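PDB 3BYI: Rho GTPase-activating protein 15 from Homo sapiens, which acts through its RhoGAP domain, the part in this chain, to convert Rho-type GTPases such as Rac1 to their inactive GDP-bound state. Local coordinates for residues 17-22 and 72-77; 23-28 and 141-146; 99-104 and 176-181. All blocks are in the same frame, centred on the assembly; numbering follows the deposited sequence.

How the contacts relate
All three contacts belong to one all-helical RhoGAP domain, and each ties together parts of the chain that are far apart in sequence. Contact 1 joins the loop ahead of helix 24-31 to the end of helix 63-74; contact 2 sets helix 24-31 against helix 141-159; contact 3 joins helix 89-102 to the end of helix 168-180. Contact 1 closes before contact 3 opens, whereas contact 2 crosses both, its segments alternating with those of each. Their centres lie about 13 to 17 Å apart, yet they touch: Ser-22 and His-23 pack on Pro-104, and Thr-146 on Phe-100. The N-terminal loop is thus built into the bundle, and contact 3 comes closest to the predicted arginine finger, Arg-58.

Contact 1: residues 17-22 and 72-77; sequences DQIFGS and IVNQEE
Asn-74 is the anchor that pins the loop 17-22 to the end of helix 63-74, and it shows how a single amide can organise a stretch lacking regular structure. Its carbonyl oxygen accepts two consecutive backbone N-H groups. Phe-20 N reaches Asn-74 OD1 at 2.8 Å along a nearly straight bond (169°), in the amide plane and on a lone pair. Ile-19 N comes to the same Asn-74 OD1 at 2.9 Å, more bent and tilted from that plane. The amide thereby fixes the loop where the type II turn from Ile-19 to Ser-22 begins.

Val-73 supplies the apolar half. Its CG1, anti to the backbone N (chi1 170°), touches two residues of the loop: Phe-20 CE1 meets Val-73 CG1 edge-on at 3.8 Å, with the methyl in the ring plane, and Ile-19 CG1 lies 3.9 Å from Val-73 CG1. Phe-20 also meets Phe-38 and Met-98, while Ile-19 packs on Phe-99 of helix 89-102.

Phe-20 and Gln-18 bury about as much surface here as Val-73. The CB of Gln-18 rests 3.4 Å from Asn-74 O, and its CG lies beside the carboxylate of Glu-76. Gln-18 meets that carboxylate with the aliphatic CB and CG, while the polar partners of the carboxylate are Lys-16 and Arg-30. Just past the helix, Glu-76 takes positive phi and completes a Schellman motif.

A water bonded to Gln-75 OE1 also makes a weak bond to Asp-17 N. Buried Asn-74 thus satisfies two adjacent loop N-H groups in a segment without regular secondary structure, beside the apolar contacts of Val-73.

Contact 2: residues 23-28 and 141-146; sequences HLHKVC and PPNRDT
His-25 presents the edge of its imidazole to the amide of Asn-143, the ring and amide planes standing 79° apart. His-25 NE2 donates to Asn-143 OD1 over 2.6 Å, at 162°; the acceptor lies near the ring plane, and the nitrogen lies in the amide plane on a lone pair of the oxygen. One bond thus uses the favoured direction of both flat groups although they are turned almost square to each other. The amide has a second hold, because Asn-143 ND2 donates to Leu-107 O, and together the two bonds fix which way round it sits.

The imidazole is also held from its own side of the contact. The ring of His-23 places its CE1 over the centre of one face of His-25, 3.3 Å above the plane. His-23 is the N-cap of helix 24-31: its ND1 accepts from His-25 N at 3.0 Å, while its NE2 bonds to Glu-105. Such a helix-capping side chain here doubles as a wall for the histidine that bridges two helices of the RhoGAP bundle. The local axes of helices 24-28 and 141-146 cross nearly perpendicularly, at 87°, with a closest approach of 9.9 Å.

Beside this polar bridge, Pro-142 points its CB toward helix 24-31 and is met from two positions one turn apart. Leu-24 CD2 and Cys-28 SG each lie 3.9 Å from Pro-142 CB. Leu-24 crosses the proline obliquely, its CG anti to the backbone N, and forks at its tip: CD2 sits against the backbone where Pro-142 joins Asn-143, whereas CD1 slides past Thr-146 and lies 4.1 Å from Thr-146 OG1. Pro-36 touches Leu-24, Cys-28 and Thr-146 alike.

Contact 3: residues 99-104 and 176-181; sequences FFRELP and GPTLLR
Arg-181 reaches across to the end of helix 89-102 and grips one carbonyl oxygen with both terminal nitrogens. Its NH2 and NH1 donate to Leu-103 O at 2.9 and 3.0 Å, approaching from the same face of the carbonyl plane, with the oxygen near the guanidinium plane. Phe-100 O also lies at the guanidinium edge, so the cation sits among carbonyls at the helix C-terminus, where the helix dipole would be expected to favour a positive charge. A bend at chi3 (-66°) puts NE out of line with the otherwise extended chain.

Next to this grip, a water donates to both Phe-100 O and Thr-178 O, linking the two backbones. Thr-178 also packs its CG2 on Phe-100 CB at 3.7 Å, while its OG1, whose stronger partner is Val-174 O, receives two weak bonds from Arg-101 NE and NH2.

Deeper in, Leu-179 makes a CH-pi contact: its CD2 stands 4.1 Å from the centroid of the Phe-100 ring, offset toward the rim. Phe-99 covers the opposite face, and Thr-146 and Leu-150 of helix 141-159 pack on the same phenylalanine.

Arg-181 is itself positioned by its positive phi, where the chain leaves helix 168-180, and by Pro-106, which touches its side chain; Leu-179 is bonded through its backbone to Phe-108. The Arg-101 side chain lies about 9 Å from that of Arg-58, the predicted arginine finger, which brings the Arg-101 side of this junction near the probable GTPase-activating site of the RhoGAP fold.

Contact 1: residues 17-22 and 72-77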
loop_
_atom_site.group_PDB
_atom_site.type_symbol
_atom_site.label_atom_id
_atom_site.label_comp_id
_atom_site.label_asym_id
_atom_site.label_seq_id
_atom_site.Cartn_x
_atom_site.Cartn_y
_atom_site.Cartn_z
ATOM N N ASP A 17 9.091 -8.404 -15.874
ATOM C CA ASP A 17 7.903 -7.609 -15.435
ATOM C C ASP A 17 6.946 -8.424 -14.565
ATOM O O ASP A 17 5.715 -8.315 -14.671
ATOM C CB ASP A 17 7.125 -7.038 -16.614
ATOM C CG ASP A 17 7.465 -5.603 -16.915
ATOM O OD1 ASP A 17 7.793 -4.856 -15.991
ATOM O OD2 ASP A 17 7.352 -5.216 -18.096
ATOM N N GLN A 18 7.534 -9.221 -13.687
ATOM C CA GLN A 18 6.826 -10.277 -13.000
ATOM C C GLN A 18 5.861 -9.777 -11.906
ATOM O O GLN A 18 4.763 -10.300 -11.808
ATOM C CB GLN A 18 7.849 -11.254 -12.416
ATOM C CG GLN A 18 7.253 -12.593 -12.032
ATOM C CD GLN A 18 6.631 -13.313 -13.212
ATOM O OE1 GLN A 18 7.299 -13.571 -14.204
ATOM N NE2 GLN A 18 5.344 -13.633 -13.110
ATOM N N ILE A 19 6.265 -8.777 -11.110
ATOM C CA ILE A 19 5.564 -8.435 -9.851
ATOM C C ILE A 19 4.722 -7.175 -9.963
ATOM O O ILE A 19 3.536 -7.162 -9.620
ATOM C CB ILE A 19 6.551 -8.257 -8.659
ATOM C CG1 ILE A 19 7.475 -9.477 -8.490
ATOM C CG2 ILE A 19 5.791 -8.016 -7.361
ATOM C CD1 ILE A 19 6.764 -10.760 -8.187
ATOM N N PHE A 20 5.357 -6.090 -10.388
ATOM C CA PHE A 20 4.685 -4.798 -10.416
ATOM C C PHE A 20 3.717 -4.837 -11.595
ATOM O O PHE A 20 4.082 -5.327 -12.668
ATOM C CB PHE A 20 5.674 -3.654 -10.560
ATOM C CG PHE A 20 6.372 -3.267 -9.276
ATOM C CD1 PHE A 20 7.227 -4.154 -8.627
ATOM C CD2 PHE A 20 6.212 -1.998 -8.738
ATOM C CE1 PHE A 20 7.891 -3.774 -7.426
ATOM C CE2 PHE A 20 6.904 -1.627 -7.551
ATOM C CZ PHE A 20 7.728 -2.524 -6.919
ATOM N N GLY A 21 2.490 -4.361 -11.360
ATOM C CA GLY A 21 1.448 -4.318 -12.371
ATOM C C GLY A 21 0.605 -5.577 -12.476
ATOM O O GLY A 21 -0.280 -5.642 -13.327
ATOM N N SER A 22 0.919 -6.604 -11.676
ATOM C CA SER A 22 0.109 -7.825 -11.618
ATOM C C SER A 22 -0.905 -7.663 -10.496
ATOM O O SER A 22 -0.618 -7.019 -9.481
ATOM C CB SER A 22 0.973 -9.078 -11.358
ATOM O OG SER A 22 1.933 -9.298 -12.377
ATOM N N ILE A 72 14.781 -4.610 -10.188
ATOM C CA ILE A 72 15.394 -5.751 -9.506
ATOM C C ILE A 72 14.306 -6.716 -9.000
ATOM O O ILE A 72 14.405 -7.931 -9.142
ATOM C CB ILE A 72 16.317 -5.291 -8.336
ATOM C CG1 ILE A 72 17.655 -4.748 -8.890
ATOM C CG2 ILE A 72 16.533 -6.405 -7.362
ATOM C CD1 ILE A 72 18.526 -4.005 -7.813
ATOM N N VAL A 73 13.248 -6.169 -8.422
ATOM C CA VAL A 73 12.153 -6.997 -7.906
ATOM C C VAL A 73 11.397 -7.712 -9.048
ATOM O O VAL A 73 11.032 -8.901 -8.935
ATOM C CB VAL A 73 11.147 -6.153 -7.067
ATOM C CG1 VAL A 73 9.867 -6.953 -6.722
ATOM C CG2 VAL A 73 11.806 -5.629 -5.787
ATOM N N ASN A 74 11.153 -6.983 -10.135
ATOM C CA ASN A 74 10.524 -7.556 -11.311
ATOM C C ASN A 74 11.372 -8.660 -11.969
ATOM O O ASN A 74 10.823 -9.650 -12.480
ATOM C CB ASN A 74 10.171 -6.458 -12.353
ATOM C CG ASN A 74 8.762 -5.892 -12.183
ATOM O OD1 ASN A 74 7.922 -6.481 -11.528
ATOM N ND2 ASN A 74 8.502 -4.754 -12.803
ATOM N N GLN A 75 12.699 -8.478 -11.952
ATOM C CA GLN A 75 13.639 -9.495 -12.426
ATOM C C GLN A 75 13.687 -10.712 -11.508
ATOM O O GLN A 75 14.414 -11.658 -11.783
ATOM C CB GLN A 75 15.062 -8.905 -12.577
ATOM C CG GLN A 75 15.277 -7.985 -13.796
ATOM C CD GLN A 75 14.986 -8.669 -15.128
ATOM O OE1 GLN A 75 13.814 -8.887 -15.482
ATOM N NE2 GLN A 75 16.051 -9.001 -15.885
ATOM N N GLU A 76 12.899 -10.683 -10.435
ATOM C CA GLU A 76 13.001 -11.627 -9.318
ATOM C C GLU A 76 14.437 -11.976 -8.897
ATOM O O GLU A 76 14.739 -13.134 -8.694
ATOM C CB GLU A 76 12.195 -12.878 -9.622
ATOM C CG GLU A 76 10.714 -12.624 -9.699
ATOM C CD GLU A 76 9.917 -13.804 -10.246
ATOM O OE1 GLU A 76 10.394 -14.562 -11.127
ATOM O OE2 GLU A 76 8.777 -13.972 -9.797
ATOM N N GLU A 77 15.286 -10.953 -8.768
ATOM C CA GLU A 77 16.595 -11.084 -8.172
ATOM C C GLU A 77 16.409 -11.082 -6.663
ATOM O O GLU A 77 15.355 -10.674 -6.154
ATOM C CB GLU A 77 17.539 -9.951 -8.618
ATOM C CG GLU A 77 17.648 -9.780 -10.152
HETATM O O HOH W 1 11.867 -6.698 -15.167
#

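Contact 2: residues 23-28 and 141-146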
loop_
_atom_site.group_PDB
_atom_site.type_symbol
_atom_site.label_atom_id
_atom_site.label_comp_id
_atom_site.label_asym_id
_atom_site.label_seq_id
_atom_site.Cartn_x
_atom_site.Cartn_y
_atom_site.Cartn_z
ATOM N N HIS A 23 -2.074 -8.285 -10.664
ATOM C CA HIS A 23 -3.096 -8.313 -9.626
ATOM C C HIS A 23 -2.506 -8.845 -8.339
ATOM O O HIS A 23 -1.705 -9.780 -8.366
ATOM C CB HIS A 23 -4.300 -9.210 -10.020
ATOM C CG HIS A 23 -5.578 -8.830 -9.316
ATOM N ND1 HIS A 23 -5.930 -9.320 -8.072
ATOM C CD2 HIS A 23 -6.553 -7.957 -9.661
ATOM C CE1 HIS A 23 -7.084 -8.795 -7.708
ATOM N NE2 HIS A 23 -7.483 -7.965 -8.653
ATOM N N LEU A 24 -2.925 -8.270 -7.217
ATOM C CA LEU A 24 -2.560 -8.764 -5.883
ATOM C C LEU A 24 -2.757 -10.289 -5.808
ATOM O O LEU A 24 -1.939 -11.003 -5.269
ATOM C CB LEU A 24 -3.404 -8.041 -4.805
ATOM C CG LEU A 24 -3.117 -8.411 -3.331
ATOM C CD1 LEU A 24 -1.690 -8.020 -2.922
ATOM C CD2 LEU A 24 -4.158 -7.821 -2.425
ATOM N N HIS A 25 -3.835 -10.775 -6.413
ATOM C CA HIS A 25 -4.217 -12.187 -6.350
ATOM C C HIS A 25 -3.290 -13.099 -7.114
ATOM O O HIS A 25 -3.045 -14.221 -6.680
ATOM C CB HIS A 25 -5.645 -12.367 -6.831
ATOM C CG HIS A 25 -6.640 -11.655 -5.963
ATOM N ND1 HIS A 25 -7.990 -11.911 -6.007
ATOM C CD2 HIS A 25 -6.468 -10.722 -5.001
ATOM C CE1 HIS A 25 -8.615 -11.149 -5.133
ATOM N NE2 HIS A 25 -7.712 -10.411 -4.512
ATOM N N LYS A 26 -2.740 -12.591 -8.208
ATOM C CA LYS A 26 -1.741 -13.319 -8.972
ATOM C C LYS A 26 -0.386 -13.288 -8.288
ATOM O O LYS A 26 0.328 -14.283 -8.303
ATOM C CB LYS A 26 -1.625 -12.767 -10.400
ATOM C CG LYS A 26 -2.864 -13.030 -11.265
ATOM C CD LYS A 26 -2.483 -13.638 -12.626
ATOM N N VAL A 27 -0.012 -12.143 -7.699
ATOM C CA VAL A 27 1.283 -12.073 -6.986
ATOM C C VAL A 27 1.279 -13.086 -5.840
ATOM O O VAL A 27 2.232 -13.863 -5.675
ATOM C CB VAL A 27 1.607 -10.658 -6.480
ATOM C CG1 VAL A 27 2.803 -10.677 -5.492
ATOM C CG2 VAL A 27 1.840 -9.714 -7.694
ATOM N N CYS A 28 0.172 -13.104 -5.106
ATOM C CA CYS A 28 0.022 -13.915 -3.921
ATOM C C CYS A 28 -0.106 -15.369 -4.284
ATOM O O CYS A 28 0.436 -16.222 -3.604
ATOM C CB CYS A 28 -1.167 -13.420 -3.082
ATOM S SG CYS A 28 -0.814 -11.891 -2.078
ATOM N N PRO A 141 -8.936 -13.067 0.855
ATOM C CA PRO A 141 -7.895 -13.045 1.900
ATOM C C PRO A 141 -6.617 -12.233 1.582
ATOM O O PRO A 141 -6.044 -11.647 2.488
ATOM C CB PRO A 141 -7.568 -14.533 2.109
ATOM C CG PRO A 141 -8.788 -15.260 1.611
ATOM C CD PRO A 141 -9.385 -14.431 0.531
ATOM N N PRO A 142 -6.150 -12.234 0.319
ATOM C CA PRO A 142 -5.005 -11.362 0.070
ATOM C C PRO A 142 -5.244 -9.899 0.361
ATOM O O PRO A 142 -4.328 -9.222 0.802
ATOM C CB PRO A 142 -4.697 -11.591 -1.423
ATOM C CG PRO A 142 -5.311 -12.911 -1.738
ATOM C CD PRO A 142 -6.524 -13.002 -0.883
ATOM N N ASN A 143 -6.459 -9.407 0.143
ATOM C CA ASN A 143 -6.752 -7.971 0.368
ATOM C C ASN A 143 -6.878 -7.677 1.859
ATOM O O ASN A 143 -6.297 -6.751 2.351
ATOM C CB ASN A 143 -8.026 -7.538 -0.396
ATOM C CG ASN A 143 -7.933 -7.798 -1.886
ATOM O OD1 ASN A 143 -7.966 -8.947 -2.333
ATOM N ND2 ASN A 143 -7.819 -6.728 -2.667
ATOM N N ARG A 144 -7.640 -8.502 2.562
ATOM C CA ARG A 144 -7.749 -8.419 4.008
ATOM C C ARG A 144 -6.391 -8.581 4.716
ATOM O O ARG A 144 -6.065 -7.811 5.594
ATOM C CB ARG A 144 -8.692 -9.509 4.521
ATOM C CG ARG A 144 -8.661 -9.624 6.058
ATOM C CD ARG A 144 -9.761 -10.485 6.630
ATOM N NE ARG A 144 -9.652 -11.843 6.159
ATOM C CZ ARG A 144 -10.375 -12.376 5.177
ATOM N NH1 ARG A 144 -11.304 -11.687 4.516
ATOM N NH2 ARG A 144 -10.155 -13.625 4.857
ATOM N N ASP A 145 -5.642 -9.642 4.393
ATOM C CA ASP A 145 -4.392 -9.892 5.084
ATOM C C ASP A 145 -3.321 -8.840 4.799
ATOM O O ASP A 145 -2.527 -8.509 5.680
ATOM C CB ASP A 145 -3.829 -11.269 4.746
ATOM C CG ASP A 145 -4.666 -12.391 5.281
ATOM O OD1 ASP A 145 -5.639 -12.148 6.041
ATOM O OD2 ASP A 145 -4.349 -13.534 4.913
ATOM N N THR A 146 -3.283 -8.351 3.566
ATOM C CA THR A 146 -2.373 -7.250 3.199
ATOM C C THR A 146 -2.770 -5.896 3.888
ATOM O O THR A 146 -1.906 -5.127 4.347
ATOM C CB THR A 146 -2.296 -7.156 1.668
ATOM O OG1 THR A 146 -1.811 -8.405 1.198
ATOM C CG2 THR A 146 -1.353 -6.030 1.137
#

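Contact 3: residues 99-104 and 176-181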
loop_
_atom_site.group_PDB
_atom_site.type_symbol
_atom_site.label_atom_id
_atom_site.label_comp_id
_atom_site.label_asym_id
_atom_site.label_seq_id
_atom_site.Cartn_x
_atom_site.Cartn_y
_atom_site.Cartn_z
ATOM N N PHE A 99 4.198 0.073 -5.626
ATOM C CA PHE A 99 3.639 -1.270 -5.746
ATOM C C PHE A 99 2.130 -1.198 -5.642
ATOM O O PHE A 99 1.419 -1.691 -6.512
ATOM C CB PHE A 99 4.231 -2.222 -4.687
ATOM C CG PHE A 99 3.574 -3.585 -4.656
ATOM C CD1 PHE A 99 3.941 -4.568 -5.582
ATOM C CD2 PHE A 99 2.583 -3.875 -3.720
ATOM C CE1 PHE A 99 3.348 -5.780 -5.561
ATOM C CE2 PHE A 99 1.943 -5.115 -3.707
ATOM C CZ PHE A 99 2.332 -6.071 -4.588
ATOM N N PHE A 100 1.629 -0.532 -4.608
ATOM C CA PHE A 100 0.186 -0.424 -4.436
ATOM C C PHE A 100 -0.500 0.393 -5.541
ATOM O O PHE A 100 -1.615 0.064 -5.981
ATOM C CB PHE A 100 -0.147 0.125 -3.069
ATOM C CG PHE A 100 0.051 -0.877 -1.971
ATOM C CD1 PHE A 100 1.117 -0.755 -1.081
ATOM C CD2 PHE A 100 -0.804 -1.958 -1.852
ATOM C CE1 PHE A 100 1.309 -1.695 -0.089
ATOM C CE2 PHE A 100 -0.644 -2.881 -0.849
ATOM C CZ PHE A 100 0.414 -2.755 0.036
ATOM N N ARG A 101 0.188 1.437 -6.018
ATOM C CA ARG A 101 -0.338 2.263 -7.108
ATOM C C ARG A 101 -0.369 1.511 -8.437
ATOM O O ARG A 101 -1.207 1.806 -9.266
ATOM C CB ARG A 101 0.460 3.585 -7.279
ATOM C CG ARG A 101 0.124 4.668 -6.237
ATOM C CD ARG A 101 1.227 5.763 -6.128
ATOM N NE ARG A 101 1.038 6.568 -4.912
ATOM C CZ ARG A 101 1.981 7.288 -4.291
ATOM N NH1 ARG A 101 3.224 7.368 -4.752
ATOM N NH2 ARG A 101 1.668 7.960 -3.188
ATOM N N GLU A 102 0.543 0.559 -8.624
ATOM C CA GLU A 102 0.659 -0.154 -9.910
ATOM C C GLU A 102 -0.191 -1.428 -9.954
ATOM O O GLU A 102 -0.305 -2.007 -10.985
ATOM C CB GLU A 102 2.151 -0.413 -10.254
ATOM C CG GLU A 102 2.377 -0.627 -11.735
ATOM C CD GLU A 102 3.825 -0.641 -12.124
ATOM O OE1 GLU A 102 4.665 -0.097 -11.384
ATOM O OE2 GLU A 102 4.119 -1.225 -13.187
ATOM N N LEU A 103 -0.795 -1.847 -8.843
ATOM C CA LEU A 103 -1.712 -2.981 -8.847
ATOM C C LEU A 103 -2.754 -2.679 -9.877
ATOM O O LEU A 103 -3.167 -1.559 -9.954
ATOM C CB LEU A 103 -2.359 -3.117 -7.471
ATOM C CG LEU A 103 -1.447 -3.655 -6.364
ATOM C CD1 LEU A 103 -2.174 -3.725 -5.042
ATOM C CD2 LEU A 103 -0.979 -5.004 -6.742
ATOM N N PRO A 104 -3.153 -3.647 -10.726
ATOM C CA PRO A 104 -4.229 -3.318 -11.672
ATOM C C PRO A 104 -5.569 -2.952 -11.021
ATOM O O PRO A 104 -6.382 -2.281 -11.638
ATOM C CB PRO A 104 -4.382 -4.593 -12.518
ATOM C CG PRO A 104 -3.776 -5.660 -11.719
ATOM C CD PRO A 104 -2.681 -5.025 -10.901
ATOM N N GLY A 176 -4.826 7.099 1.250
ATOM C CA GLY A 176 -6.166 7.148 0.704
ATOM C C GLY A 176 -6.176 6.903 -0.782
ATOM O O GLY A 176 -6.760 5.943 -1.245
ATOM N N PRO A 177 -5.527 7.791 -1.533
ATOM C CA PRO A 177 -5.391 7.619 -2.971
ATOM C C PRO A 177 -4.608 6.358 -3.375
ATOM O O PRO A 177 -4.908 5.779 -4.401
ATOM C CB PRO A 177 -4.630 8.886 -3.401
ATOM C CG PRO A 177 -4.784 9.843 -2.292
ATOM C CD PRO A 177 -4.930 9.048 -1.057
ATOM N N THR A 178 -3.603 5.982 -2.582
ATOM C CA THR A 178 -2.732 4.845 -2.879
ATOM C C THR A 178 -3.494 3.499 -2.806
ATOM O O THR A 178 -3.255 2.619 -3.610
ATOM C CB THR A 178 -1.479 4.889 -1.902
ATOM O OG1 THR A 178 -0.637 6.005 -2.242
ATOM C CG2 THR A 178 -0.645 3.660 -1.949
ATOM N N LEU A 179 -4.417 3.382 -1.856
ATOM C CA LEU A 179 -5.056 2.110 -1.530
ATOM C C LEU A 179 -6.490 1.989 -2.043
ATOM O O LEU A 179 -6.984 0.880 -2.249
ATOM C CB LEU A 179 -4.989 1.896 -0.008
ATOM C CG LEU A 179 -3.568 1.909 0.624
ATOM C CD1 LEU A 179 -3.668 1.706 2.063
ATOM C CD2 LEU A 179 -2.688 0.841 0.072
ATOM N N LEU A 180 -7.160 3.123 -2.246
ATOM C CA LEU A 180 -8.548 3.138 -2.706
ATOM C C LEU A 180 -8.711 3.718 -4.124
ATOM O O LEU A 180 -9.635 3.337 -4.870
ATOM C CB LEU A 180 -9.411 3.910 -1.717
ATOM C CG LEU A 180 -9.574 3.246 -0.341
ATOM C CD1 LEU A 180 -8.771 3.878 0.827
ATOM C CD2 LEU A 180 -11.031 3.216 -0.011
ATOM N N ARG A 181 -7.826 4.628 -4.520
ATOM C CA ARG A 181 -7.800 5.076 -5.934
ATOM C C ARG A 181 -9.187 5.511 -6.437
ATOM O O ARG A 181 -9.574 5.227 -7.562
ATOM C CB ARG A 181 -7.254 3.942 -6.819
ATOM C CG ARG A 181 -6.731 4.332 -8.205
ATOM C CD ARG A 181 -6.343 3.073 -9.003
ATOM N NE ARG A 181 -5.206 2.387 -8.415
ATOM C CZ ARG A 181 -4.723 1.212 -8.813
ATOM N NH1 ARG A 181 -5.274 0.567 -9.835
ATOM N NH2 ARG A 181 -3.670 0.690 -8.180
HETATM O O HOH W 2 -3.537 0.114 -4.173
#